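Local coordinates for hypothetical protein XAC2396 (Xanthomonas axonopodis pv. citri, PDB 2G3W), which is of unknown function but has a compact fold built around a variation of the PD-(D/E)XK nuclease motif, at residues 39-44 with 144-149. Residues are numbered along the deposited sequence; the frame is centred on the assembly and turned at random.
Sequences RLMVRL and ALIQRG. With ACT (acetate ion), chain C.
Arg148 NH2 gives the bound acetate a hydrogen bond of 3.1 Å to its O atom, with an N-H...O angle of 158°; the oxygen lies at the edge of the guanidinium group and in its plane. This arginine ends a loop in a compact fold built around a variation of the PD-(D/E)XK nuclease motif. The anion, probably carried over from crystallisation, also rests against the arginine's aliphatic chain, its O atom 3.6 Å from Arg148 CD.

Two residues earlier in the loop, the contact illustrates how a helix is packed against an irregular connection. Helix 37-49 meets the link between helix 136-143 and strand 149-157 through apolar side chains, and no hydrogen bond joins 39-44 to 144-149. Ile146 carries the loop's side of the contact: its side chain points toward the helix and meets two consecutive residues, Leu40 and Met41, both buried.

The two neighbours meet different parts of it. Selenomethionine Met41, its chain folded back at its second and third torsions, lays its selenium beside the base of the isoleucine, with SE 4.0 Å from Ile146 CA. The longer branch of Ile146, with CG1 opposite the backbone N (chi1 -157°), extends past the selenium toward Leu40, whose side chain it crosses at about a right angle. Arg8 of strand 6-16 and Gln31 of strand 21-31 touch both Leu40 and Ile146, tying the helix and loop to these paired strands. On the loop backbone, Leu145 O accepts a hydrogen bond from His167 NE2. Beyond the selenium, the terminal methyl of the isoleucine packs on one leucine branch, Ile146 CD1 lying 3.7 Å from Leu40 CD2.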
# COMPACT_ATOMS: atom_id res chain seq x y z
N ARG A 39 -22.67 -7.75 0.45
CA ARG A 39 -22.01 -7.71 -0.89
C ARG A 39 -22.52 -6.52 -1.68
O ARG A 39 -21.72 -5.82 -2.32
CB ARG A 39 -22.31 -8.96 -1.70
CG ARG A 39 -21.38 -9.12 -2.92
CD ARG A 39 -21.75 -10.38 -3.68
NE ARG A 39 -20.83 -10.63 -4.80
CZ ARG A 39 -20.80 -9.93 -5.93
NH1 ARG A 39 -21.67 -8.93 -6.14
NH2 ARG A 39 -19.90 -10.27 -6.87
N LEU A 40 -23.83 -6.25 -1.61
CA LEU A 40 -24.35 -5.06 -2.32
C LEU A 40 -23.67 -3.77 -1.85
O LEU A 40 -23.29 -2.89 -2.65
CB LEU A 40 -25.89 -4.96 -2.19
CG LEU A 40 -26.33 -3.88 -3.17
CD1 LEU A 40 -27.16 -4.42 -4.26
CD2 LEU A 40 -26.93 -2.66 -2.48
N MSE A 41 -23.50 -3.63 -0.54
CA MSE A 41 -22.89 -2.42 -0.01
C MSE A 41 -21.38 -2.35 -0.33
O MSE A 41 -20.82 -1.27 -0.51
CB MSE A 41 -23.18 -2.25 1.52
CG MSE A 41 -24.69 -2.10 1.87
SE MSE A 41 -25.40 -0.49 1.07
CE MSE A 41 -24.40 0.78 2.14
N VAL A 42 -20.74 -3.49 -0.43
CA VAL A 42 -19.33 -3.54 -0.88
C VAL A 42 -19.27 -3.07 -2.34
O VAL A 42 -18.35 -2.32 -2.71
CB VAL A 42 -18.69 -4.94 -0.75
CG1 VAL A 42 -17.27 -4.98 -1.39
CG2 VAL A 42 -18.53 -5.33 0.74
N ARG A 43 -20.27 -3.46 -3.17
CA ARG A 43 -20.29 -2.95 -4.54
C ARG A 43 -20.50 -1.44 -4.59
O ARG A 43 -19.89 -0.73 -5.39
CB ARG A 43 -21.41 -3.56 -5.37
CG ARG A 43 -21.32 -5.02 -5.75
CD ARG A 43 -22.08 -5.12 -7.12
NE ARG A 43 -23.53 -5.26 -6.88
CZ ARG A 43 -24.50 -4.72 -7.59
NH1 ARG A 43 -24.26 -3.87 -8.60
NH2 ARG A 43 -25.76 -4.98 -7.24
N LEU A 44 -21.41 -0.95 -3.76
CA LEU A 44 -21.62 0.49 -3.65
C LEU A 44 -20.34 1.18 -3.18
O LEU A 44 -19.91 2.18 -3.76
CB LEU A 44 -22.79 0.80 -2.71
CG LEU A 44 -23.14 2.28 -2.63
CD1 LEU A 44 -23.63 2.77 -4.02
CD2 LEU A 44 -24.17 2.49 -1.54
N ALA A 144 -25.48 -3.40 7.07
CA ALA A 144 -26.64 -3.12 7.93
C ALA A 144 -27.23 -1.74 7.66
O ALA A 144 -28.34 -1.43 8.11
CB ALA A 144 -26.26 -3.27 9.42
N LEU A 145 -26.50 -0.90 6.91
CA LEU A 145 -26.99 0.45 6.60
C LEU A 145 -27.76 0.48 5.28
O LEU A 145 -28.19 1.55 4.83
CB LEU A 145 -25.82 1.44 6.52
CG LEU A 145 -25.00 1.69 7.80
CD1 LEU A 145 -23.97 2.77 7.58
CD2 LEU A 145 -25.89 2.09 8.99
N ILE A 146 -27.95 -0.69 4.67
CA ILE A 146 -28.68 -0.80 3.40
C ILE A 146 -30.14 -0.28 3.53
O ILE A 146 -30.81 -0.50 4.53
CB ILE A 146 -28.64 -2.23 2.84
CG1 ILE A 146 -28.89 -2.23 1.33
CG2 ILE A 146 -29.64 -3.14 3.57
CD1 ILE A 146 -28.56 -3.58 0.72
N GLN A 147 -30.59 0.44 2.51
CA GLN A 147 -31.98 0.90 2.43
C GLN A 147 -32.39 0.86 0.96
O GLN A 147 -31.55 0.68 0.11
CB GLN A 147 -32.11 2.32 2.96
CG GLN A 147 -31.67 2.50 4.41
CD GLN A 147 -31.90 3.91 4.90
OE1 GLN A 147 -32.55 4.13 5.92
NE2 GLN A 147 -31.39 4.88 4.15
N ARG A 148 -33.68 1.00 0.66
CA ARG A 148 -34.11 1.04 -0.74
C ARG A 148 -33.69 2.34 -1.41
O ARG A 148 -33.33 2.34 -2.58
CB ARG A 148 -35.62 0.84 -0.85
CG ARG A 148 -36.08 -0.53 -0.42
CD ARG A 148 -35.86 -1.56 -1.50
NE ARG A 148 -36.55 -2.80 -1.16
CZ ARG A 148 -37.59 -3.31 -1.81
NH1 ARG A 148 -38.12 -4.45 -1.40
NH2 ARG A 148 -38.09 -2.69 -2.88
N GLY A 149 -33.73 3.44 -0.67
CA GLY A 149 -33.28 4.75 -1.17
C GLY A 149 -32.20 5.32 -0.28
O GLY A 149 -32.49 5.78 0.81
C ACT C . -37.12 0.98 -4.55
O ACT C . -37.13 -0.29 -4.58
OXT ACT C . -38.14 1.54 -4.11
CH3 ACT C . -35.92 1.78 -4.99